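Local coordinates for probable fatty acyl-CoA transferase Rv3272 (PDB 5YX6) that transfers coenzyme A as a family III CoA transferase, binds fatty acyl-CoAs with a preference for palmitoyl-CoA, and probably serves fatty acid metabolism, at the interface of chains A and B. Coordinates in Å, arbitrary orientation; residue numbers count along the deposited sequence, not the author numbering. Chains: chain A/B, Uncharacterized protein Rv3272.

Contact 1: the interface of chains A and B. Residues chain A 143-145, 148; chain B 251, 264, 328.
B:Met328 meets A:Ile145 and the loop before it in an apolar patch of the homodimer interface, and no nitrogen or oxygen of one chain comes within bonding reach of the other. The methionine hides 97 Å² of its surface, against 36 Å² for A:Ile145 and 27 Å² for A:Pro143. Its CG stands anti to its own carbonyl carbon (chi1 -64°) and the chain runs extended beyond, which carries the thioether across to the backbone of chain A. There B:Met328 SD lies 3.9 Å from A:Gly144 CA, and the terminal methyl B:Met328 CE is 3.8 Å from A:Gly144 N. The thioether thus rests against the main chain at A:Gly144. A:Pro143 flanks this end with its ring carbon CB, 4.1 Å from B:Met328 CE.

A:Ile145 crosses the methionine at about a right angle. The A:Ile145 CG2 branch meets B:Met328 SD at 4.0 Å, and CG1 reaches the same sulfur from the other branch. CG1 sits between the backbone N and the carbonyl carbon (chi1 54°), and from it CD1 projects past the methionine toward B:Ser264, at the end of strand 260-264. A:Val148, in helix 146-152, adds its CG2 beside B:Ser264 CB. The serine hydroxyl is paired within its own chain: B:Ser264 OG hydrogen-bonds B:Ser251 OG at 3.0 Å, while A:Ile145 CD1 lies 3.3 Å from B:Ser264 OG.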
ATOM      1  N   PRO A 143       1.010 -21.237   0.507  1.00 38.09           N
ATOM      2  CA  PRO A 143       1.734 -20.209  -0.239  1.00 39.82           C
ATOM      3  C   PRO A 143       0.758 -19.473  -1.141  1.00 36.01           C
ATOM      4  O   PRO A 143      -0.329 -19.986  -1.394  1.00 41.23           O
ATOM      5  CB  PRO A 143       2.747 -21.014  -1.044  1.00 39.25           C
ATOM      6  CG  PRO A 143       2.060 -22.296  -1.286  1.00 43.83           C
ATOM      7  CD  PRO A 143       1.254 -22.580  -0.041  1.00 41.58           C
ATOM      8  N   GLY A 144       1.122 -18.286  -1.601  1.00 34.36           N
ATOM      9  CA  GLY A 144       0.230 -17.498  -2.422  1.00 26.64           C
ATOM     10  C   GLY A 144       1.051 -16.526  -3.215  1.00 32.14           C
ATOM     11  O   GLY A 144       2.218 -16.316  -2.915  1.00 39.71           O
ATOM     12  N   ILE A 145       0.459 -15.938  -4.241  1.00 28.93           N
ATOM     13  CA  ILE A 145       1.088 -14.807  -4.900  1.00 37.21           C
ATOM     14  C   ILE A 145       0.093 -13.642  -4.903  1.00 30.40           C
ATOM     15  O   ILE A 145      -1.040 -13.805  -4.454  1.00 31.30           O
ATOM     16  CB  ILE A 145       1.561 -15.158  -6.323  1.00 38.30           C
ATOM     17  CG1 ILE A 145       0.421 -15.729  -7.163  1.00 35.87           C
ATOM     18  CG2 ILE A 145       2.689 -16.161  -6.263  1.00 37.02           C
ATOM     19  CD1 ILE A 145       0.701 -15.639  -8.649  1.00 40.33           C
ATOM     20  N   VAL A 148      -3.639 -14.024  -6.432  1.00 27.13           N
ATOM     21  CA  VAL A 148      -4.563 -14.910  -5.740  1.00 26.02           C
ATOM     22  C   VAL A 148      -4.944 -14.368  -4.364  1.00 26.48           C
ATOM     23  O   VAL A 148      -6.086 -14.502  -3.930  1.00 25.50           O
ATOM     24  CB  VAL A 148      -3.957 -16.327  -5.603  1.00 26.81           C
ATOM     25  CG1 VAL A 148      -4.864 -17.220  -4.790  1.00 27.33           C
ATOM     26  CG2 VAL A 148      -3.775 -16.928  -6.971  1.00 32.14           C
TER
ATOM     27  N   SER B 251      -2.729 -18.098 -15.178  1.00 36.15           N
ATOM     28  CA  SER B 251      -2.789 -17.274 -13.980  1.00 37.08           C
ATOM     29  C   SER B 251      -3.879 -16.223 -14.175  1.00 36.00           C
ATOM     30  O   SER B 251      -3.599 -15.110 -14.597  1.00 34.91           O
ATOM     31  CB  SER B 251      -1.432 -16.624 -13.704  1.00 40.97           C
ATOM     32  OG  SER B 251      -1.356 -16.150 -12.375  1.00 41.82           O
ATOM     33  N   SER B 264      -3.663 -20.032 -10.242  1.00 29.65           N
ATOM     34  CA  SER B 264      -2.315 -19.727 -10.703  1.00 28.35           C
ATOM     35  C   SER B 264      -1.449 -20.987 -10.654  1.00 33.66           C
ATOM     36  O   SER B 264      -1.041 -21.428  -9.577  1.00 31.46           O
ATOM     37  CB  SER B 264      -1.695 -18.623  -9.856  1.00 29.82           C
ATOM     38  OG  SER B 264      -0.474 -18.186 -10.424  1.00 40.07           O
ATOM     39  N   MET B 328      -2.277 -23.197  -6.170  1.00 31.37           N
ATOM     40  CA  MET B 328      -2.858 -21.906  -5.796  1.00 27.26           C
ATOM     41  C   MET B 328      -4.170 -21.666  -6.524  1.00 30.50           C
ATOM     42  O   MET B 328      -4.195 -21.444  -7.743  1.00 28.39           O
ATOM     43  CB  MET B 328      -1.901 -20.756  -6.090  1.00 28.93           C
ATOM     44  CG  MET B 328      -0.628 -20.797  -5.295  1.00 30.87           C
ATOM     45  SD  MET B 328       0.476 -19.458  -5.776  1.00 36.44           S
ATOM     46  CE  MET B 328       1.981 -19.982  -4.941  1.00 35.24           C
TER

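Contact 2: the interface of chains A and B. Residues chain A 323, 329-331, 333, 343; chain B 142, 148, 151-152.
Strand 328-331 of chain A, in extended backbone conformation, faces helix 146-152 of chain B, and just past the strand, in the loop, A:His333 N gives a weak hydrogen bond to B:Ala151 O. A:Cys330 turns its thiol SG, held between its backbone N and carbonyl carbon (chi1 66°), toward the helix, 3.6 Å from B:Val148 CG1. Its CB packs against the carboxylate of B:Glu152, and A:His333 CD2 lies 3.3 Å from B:Glu152 O.

That carboxylate is gripped end-on by B:Arg142 of its own chain. B:Arg142 NH1 donates to B:Glu152 OE1 at 3.1 Å, nearly straight (175° at H), on the syn lone pair and in the guanidinium plane; B:Arg142 NH2 meets B:Glu152 OE2 at 2.7 Å in a salt bridge tilted from that plane. This double grip restrains the guanidinium's rotation. A:Gln323 lies across the arginine, its amide turned 25° from the guanidinium. The approach of A:Gln323 NE2 to B:Arg142 NH1 at 3.2 Å is not a hydrogen bond; A:Gln323 NE2 donates instead to A:Ala329 O at 2.7 Å, nearly along the C=O axis. Water 3 links A:Gln323 NE2 to B:Glu152 OE2, and water 2 links B:Arg142 NH1 to the backbone of A:Ala329. A:Leu343 adds CD2 at 3.9 Å from B:Arg142 NH2. The patch sets a salt-bridged pair of one subunit against strand 328-331 and flanking helices of the other, probably helping to hold the homodimer together.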
ATOM      1  N   GLN A 323      -9.011  22.996 -13.493  1.00 31.00           N
ATOM      2  CA  GLN A 323      -7.879  23.138 -12.583  1.00 34.20           C
ATOM      3  C   GLN A 323      -7.548  24.614 -12.360  1.00 33.73           C
ATOM      4  O   GLN A 323      -7.193  25.016 -11.253  1.00 32.35           O
ATOM      5  CB  GLN A 323      -6.648  22.385 -13.113  1.00 33.32           C
ATOM      6  CG  GLN A 323      -6.733  20.869 -12.946  1.00 33.41           C
ATOM      7  CD  GLN A 323      -5.454  20.133 -13.363  1.00 35.94           C
ATOM      8  OE1 GLN A 323      -4.492  20.737 -13.846  1.00 32.76           O
ATOM      9  NE2 GLN A 323      -5.449  18.823 -13.182  1.00 27.26           N
ATOM     10  N   ALA A 329      -9.655  17.657 -11.045  1.00 30.39           N
ATOM     11  CA  ALA A 329      -9.936  17.018 -12.317  1.00 32.20           C
ATOM     12  C   ALA A 329      -8.637  16.610 -12.994  1.00 35.25           C
ATOM     13  O   ALA A 329      -7.618  17.289 -12.840  1.00 33.52           O
ATOM     14  CB  ALA A 329     -10.745  17.945 -13.222  1.00 31.44           C
ATOM     15  N   CYS A 330      -8.676  15.509 -13.744  1.00 28.44           N
ATOM     16  CA  CYS A 330      -7.504  15.052 -14.491  1.00 30.95           C
ATOM     17  C   CYS A 330      -7.900  14.111 -15.614  1.00 27.57           C
ATOM     18  O   CYS A 330      -9.029  13.625 -15.651  1.00 31.01           O
ATOM     19  CB  CYS A 330      -6.525  14.332 -13.567  1.00 29.16           C
ATOM     20  SG  CYS A 330      -7.203  12.779 -12.924  1.00 33.99           S
ATOM     21  N   LEU A 331      -6.971  13.864 -16.534  1.00 29.58           N
ATOM     22  CA  LEU A 331      -7.128  12.771 -17.499  1.00 31.99           C
ATOM     23  C   LEU A 331      -6.808  11.449 -16.818  1.00 31.37           C
ATOM     24  O   LEU A 331      -5.979  11.396 -15.896  1.00 32.33           O
ATOM     25  CB  LEU A 331      -6.211  12.948 -18.712  1.00 31.61           C
ATOM     26  CG  LEU A 331      -6.340  14.237 -19.521  1.00 42.43           C
ATOM     27  CD1 LEU A 331      -5.322  14.244 -20.651  1.00 41.92           C
ATOM     28  CD2 LEU A 331      -7.759  14.409 -20.042  1.00 35.23           C
ATOM     29  N   HIS A 333      -4.669   8.962 -17.321  1.00 26.91           N
ATOM     30  CA  HIS A 333      -3.466   8.636 -18.081  1.00 28.28           C
ATOM     31  C   HIS A 333      -3.211   7.142 -18.111  1.00 34.85           C
ATOM     32  O   HIS A 333      -3.495   6.439 -17.138  1.00 34.09           O
ATOM     33  CB  HIS A 333      -2.222   9.306 -17.493  1.00 33.24           C
ATOM     34  CG  HIS A 333      -2.272  10.800 -17.467  1.00 40.79           C
ATOM     35  ND1 HIS A 333      -2.155  11.570 -18.605  1.00 37.47           N
ATOM     36  CD2 HIS A 333      -2.373  11.668 -16.432  1.00 38.60           C
ATOM     37  CE1 HIS A 333      -2.207  12.848 -18.273  1.00 43.07           C
ATOM     38  NE2 HIS A 333      -2.337  12.935 -16.960  1.00 36.61           N
ATOM     39  N   LEU A 343       4.355  16.588 -14.369  1.00 30.19           N
ATOM     40  CA  LEU A 343       4.265  16.243 -12.958  1.00 34.14           C
ATOM     41  C   LEU A 343       5.249  15.135 -12.599  1.00 34.87           C
ATOM     42  O   LEU A 343       5.960  15.217 -11.596  1.00 35.30           O
ATOM     43  CB  LEU A 343       2.842  15.805 -12.600  1.00 33.19           C
ATOM     44  CG  LEU A 343       2.680  15.199 -11.202  1.00 32.89           C
ATOM     45  CD1 LEU A 343       3.080  16.213 -10.148  1.00 33.78           C
ATOM     46  CD2 LEU A 343       1.249  14.715 -10.972  1.00 32.25           C
TER
ATOM     47  N   ARG B 142      -1.517  20.979  -6.439  1.00 35.69           N
ATOM     48  CA  ARG B 142      -2.972  20.866  -6.338  1.00 42.10           C
ATOM     49  C   ARG B 142      -3.405  20.010  -5.149  1.00 39.09           C
ATOM     50  O   ARG B 142      -2.640  19.172  -4.671  1.00 39.45           O
ATOM     51  CB  ARG B 142      -3.579  20.295  -7.635  1.00 36.31           C
ATOM     52  CG  ARG B 142      -3.331  21.138  -8.886  1.00 35.99           C
ATOM     53  CD  ARG B 142      -3.571  20.336 -10.171  1.00 36.00           C
ATOM     54  NE  ARG B 142      -2.456  19.453 -10.518  1.00 41.80           N
ATOM     55  CZ  ARG B 142      -2.577  18.158 -10.812  1.00 36.22           C
ATOM     56  NH1 ARG B 142      -3.770  17.568 -10.785  1.00 28.08           N
ATOM     57  NH2 ARG B 142      -1.496  17.445 -11.114  1.00 33.15           N
ATOM     58  N   VAL B 148      -8.914  10.644  -7.728  1.00 27.70           N
ATOM     59  CA  VAL B 148      -8.328  11.455  -8.782  1.00 30.00           C
ATOM     60  C   VAL B 148      -6.827  11.229  -8.916  1.00 31.58           C
ATOM     61  O   VAL B 148      -6.295  11.152 -10.026  1.00 33.67           O
ATOM     62  CB  VAL B 148      -8.594  12.960  -8.535  1.00 30.88           C
ATOM     63  CG1 VAL B 148      -7.804  13.809  -9.507  1.00 26.30           C
ATOM     64  CG2 VAL B 148     -10.074  13.253  -8.654  1.00 35.11           C
ATOM     65  N   ALA B 151      -6.180   7.901 -10.764  1.00 34.66           N
ATOM     66  CA  ALA B 151      -6.395   7.972 -12.210  1.00 27.73           C
ATOM     67  C   ALA B 151      -5.270   8.744 -12.906  1.00 28.21           C
ATOM     68  O   ALA B 151      -4.854   8.413 -14.012  1.00 26.97           O
ATOM     69  CB  ALA B 151      -7.741   8.621 -12.510  1.00 29.08           C
ATOM     70  N   GLU B 152      -4.798   9.795 -12.252  1.00 29.23           N
ATOM     71  CA  GLU B 152      -3.730  10.613 -12.792  1.00 27.54           C
ATOM     72  C   GLU B 152      -2.380   9.889 -12.758  1.00 30.95           C
ATOM     73  O   GLU B 152      -1.495  10.165 -13.574  1.00 32.87           O
ATOM     74  CB  GLU B 152      -3.658  11.924 -12.024  1.00 28.57           C
ATOM     75  CG  GLU B 152      -2.730  12.932 -12.634  1.00 30.39           C
ATOM     76  CD  GLU B 152      -3.013  14.327 -12.136  1.00 32.62           C
ATOM     77  OE1 GLU B 152      -3.960  14.482 -11.327  1.00 31.53           O
ATOM     78  OE2 GLU B 152      -2.287  15.258 -12.547  1.00 32.01           O
TER
HETATM   79  O   HOH W   1      -5.129   5.973 -15.381  1.00 23.69           O
HETATM   80  O   HOH W   2      -6.664  18.449  -9.979  1.00 31.70           O
HETATM   81  O   HOH W   3      -3.364  17.266 -14.320  1.00 39.00           O

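Contact 3: the interface of chains A and B. Residues chain A 188, 191-192, 195-196; chain B 7-9, 371-372.
B:Pro9 sets CD over the imidazole face of A:His192, toward its rim, and these two residues bury most in this patch, 63 and 61 Å². The tight part is this contact: B:Pro9 CD stands 4.0 Å from the ring centroid of A:His192 in a CH-pi contact, while B:Pro9 CG comes to 3.7 Å from A:His192 CG. CG of the histidine is anti to its backbone N (chi1 -161°), which sends the ring away from the helix toward the N-terminal segment of chain B. B:Phe372 meets the imidazole edge-to-face, with planes 70° apart, and its own face also takes B:Pro9 CD.

A:Asn196 helps fix the ring's rotation. A:Asn196 ND2 donates to A:His192 ND1 at 3.1 Å (165° at H), in the amide plane but tilted a little from the imidazole plane, and the same amide makes a weak bond to B:Lys8 O. Separately, A:Arg195 NH2 donates to B:Pro9 O at 2.9 Å; the acceptor lies in the guanidinium plane, but the donor stands above the carbonyl plane.

The looser, watered side is at the opposite ring nitrogen. A:His192 NE2 is 3.1 Å from water 4, which sits at the imidazole edge and also joins B:Ala7 O at 2.6 Å and both oxygens of B:Ser371. The direct hydrogen bond between A:His192 NE2 and B:Ser371 OG is weak. In the fold, the C-terminal end of helix 173-196 of chain A rests on loop B:Ala7 to B:Pro9, ahead of strand 14-17, and on the loop holding B:Ser371 and B:Phe372.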
ATOM      1  N   ALA A 188       9.620   0.031  13.503  1.00 23.69           N
ATOM      2  CA  ALA A 188       9.019   0.087  14.829  1.00 26.23           C
ATOM      3  C   ALA A 188       9.810  -0.782  15.801  1.00 29.60           C
ATOM      4  O   ALA A 188      10.121  -0.358  16.917  1.00 28.72           O
ATOM      5  CB  ALA A 188       7.561  -0.349  14.780  1.00 25.47           C
ATOM      6  N   LEU A 191      13.091   0.732  16.828  1.00 28.26           N
ATOM      7  CA  LEU A 191      12.852   1.821  17.765  1.00 30.39           C
ATOM      8  C   LEU A 191      12.537   1.259  19.140  1.00 32.94           C
ATOM      9  O   LEU A 191      13.018   1.763  20.152  1.00 32.94           O
ATOM     10  CB  LEU A 191      11.701   2.686  17.279  1.00 22.17           C
ATOM     11  CG  LEU A 191      11.511   4.140  17.696  1.00 33.56           C
ATOM     12  CD1 LEU A 191      12.808   4.941  17.763  1.00 28.58           C
ATOM     13  CD2 LEU A 191      10.537   4.762  16.704  1.00 31.16           C
ATOM     14  N   HIS A 192      11.752   0.186  19.157  1.00 30.24           N
ATOM     15  CA  HIS A 192      11.380  -0.488  20.396  1.00 33.16           C
ATOM     16  C   HIS A 192      12.651  -0.918  21.109  1.00 29.53           C
ATOM     17  O   HIS A 192      12.808  -0.711  22.309  1.00 32.30           O
ATOM     18  CB  HIS A 192      10.483  -1.700  20.100  1.00 32.58           C
ATOM     19  CG  HIS A 192       9.692  -2.200  21.270  1.00 29.21           C
ATOM     20  ND1 HIS A 192       9.285  -1.386  22.308  1.00 31.33           N
ATOM     21  CD2 HIS A 192       9.223  -3.436  21.562  1.00 29.70           C
ATOM     22  CE1 HIS A 192       8.601  -2.099  23.182  1.00 28.62           C
ATOM     23  NE2 HIS A 192       8.549  -3.350  22.753  1.00 28.19           N
ATOM     24  N   ARG A 195      14.817   2.198  22.407  1.00 29.63           N
ATOM     25  CA  ARG A 195      14.331   2.946  23.549  1.00 35.73           C
ATOM     26  C   ARG A 195      14.000   2.102  24.762  1.00 34.21           C
ATOM     27  O   ARG A 195      14.245   2.524  25.892  1.00 39.22           O
ATOM     28  CB  ARG A 195      13.085   3.721  23.149  1.00 34.63           C
ATOM     29  CG  ARG A 195      13.276   4.569  21.932  1.00 33.26           C
ATOM     30  CD  ARG A 195      12.044   5.391  21.690  1.00 35.55           C
ATOM     31  NE  ARG A 195      11.774   6.317  22.785  1.00 41.24           N
ATOM     32  CZ  ARG A 195      10.617   6.373  23.434  1.00 42.25           C
ATOM     33  NH1 ARG A 195      10.446   7.248  24.419  1.00 43.30           N
ATOM     34  NH2 ARG A 195       9.628   5.551  23.094  1.00 35.07           N
ATOM     35  N   ASN A 196      13.499   0.895  24.532  1.00 32.23           N
ATOM     36  CA  ASN A 196      12.979   0.085  25.622  1.00 31.29           C
ATOM     37  C   ASN A 196      13.777  -1.178  25.890  1.00 30.35           C
ATOM     38  O   ASN A 196      13.514  -1.873  26.865  1.00 36.04           O
ATOM     39  CB  ASN A 196      11.518  -0.285  25.356  1.00 30.29           C
ATOM     40  CG  ASN A 196      10.608   0.937  25.276  1.00 35.07           C
ATOM     41  OD1 ASN A 196      10.652   1.806  26.144  1.00 34.41           O
ATOM     42  ND2 ASN A 196       9.777   1.007  24.230  1.00 29.33           N
TER
ATOM     43  N   ALA B   7       5.833  -2.412  27.830  1.00 37.83           N
ATOM     44  CA  ALA B   7       6.358  -1.250  27.112  1.00 36.31           C
ATOM     45  C   ALA B   7       5.979  -1.255  25.629  1.00 33.80           C
ATOM     46  O   ALA B   7       5.951  -2.313  24.992  1.00 39.12           O
ATOM     47  CB  ALA B   7       7.881  -1.191  27.261  1.00 26.20           C
ATOM     48  N   LYS B   8       5.709  -0.075  25.077  1.00 30.40           N
ATOM     49  CA  LYS B   8       5.429   0.062  23.642  1.00 32.89           C
ATOM     50  C   LYS B   8       6.471   0.953  22.964  1.00 33.87           C
ATOM     51  O   LYS B   8       7.035   1.841  23.606  1.00 35.14           O
ATOM     52  CB  LYS B   8       4.028   0.629  23.406  1.00 32.22           C
ATOM     53  CG  LYS B   8       2.890  -0.317  23.743  1.00 33.48           C
ATOM     54  CD  LYS B   8       1.584   0.237  23.167  1.00 36.97           C
ATOM     55  CE  LYS B   8       0.428  -0.752  23.253  1.00 41.10           C
ATOM     56  NZ  LYS B   8      -0.760  -0.258  22.483  1.00 35.63           N
ATOM     57  N   PRO B   9       6.723   0.724  21.660  1.00 33.52           N
ATOM     58  CA  PRO B   9       7.809   1.420  20.960  1.00 32.81           C
ATOM     59  C   PRO B   9       7.765   2.935  21.100  1.00 33.83           C
ATOM     60  O   PRO B   9       8.822   3.554  21.182  1.00 32.46           O
ATOM     61  CB  PRO B   9       7.607   1.006  19.503  1.00 27.90           C
ATOM     62  CG  PRO B   9       6.974  -0.329  19.586  1.00 27.93           C
ATOM     63  CD  PRO B   9       6.077  -0.282  20.794  1.00 32.05           C
ATOM     64  N   SER B 371       5.879  -8.883  21.595  1.00 30.17           N
ATOM     65  CA  SER B 371       6.138  -8.318  22.924  1.00 32.76           C
ATOM     66  C   SER B 371       5.076  -7.318  23.389  1.00 32.82           C
ATOM     67  O   SER B 371       5.110  -6.869  24.530  1.00 32.56           O
ATOM     68  CB  SER B 371       7.510  -7.637  22.962  1.00 33.38           C
ATOM     69  OG  SER B 371       7.476  -6.356  22.349  1.00 33.60           O
ATOM     70  N   PHE B 372       4.135  -6.971  22.521  1.00 31.55           N
ATOM     71  CA  PHE B 372       3.040  -6.095  22.919  1.00 30.81           C
ATOM     72  C   PHE B 372       1.915  -6.226  21.897  1.00 36.18           C
ATOM     73  O   PHE B 372       2.144  -6.683  20.778  1.00 33.95           O
ATOM     74  CB  PHE B 372       3.508  -4.636  23.024  1.00 31.29           C
ATOM     75  CG  PHE B 372       3.813  -4.004  21.692  1.00 32.44           C
ATOM     76  CD1 PHE B 372       5.047  -4.182  21.091  1.00 28.76           C
ATOM     77  CD2 PHE B 372       2.855  -3.232  21.040  1.00 32.95           C
ATOM     78  CE1 PHE B 372       5.321  -3.621  19.855  1.00 27.49           C
ATOM     79  CE2 PHE B 372       3.119  -2.660  19.805  1.00 29.88           C
ATOM     80  CZ  PHE B 372       4.354  -2.855  19.211  1.00 28.99           C
TER
HETATM   81  O   HOH W   4       6.997  -4.729  24.999  1.00 32.92           O

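The C-alpha centres of contact 1 and contact 2 are about 33 Å apart, and that of contact 3 lies about 35 Å from contact 1 and 41 Å from contact 2. Contacts 1 and 2 use the same elements with the chains exchanged: helix 146-152 of one subunit meets strand 328-331 of the other, with A:Val148 in contact 1 and B:Val148 in contact 2. Contact 3 instead uses helix 173-196, which also carries A:Asp175, the inferred nucleophile. The centre of contact 1 is about 10 Å from A:Asp175, those of contacts 2 and 3 about 24 Å. The two-fold repeats each patch, and contact 1 may help shape the nucleophile's surroundings.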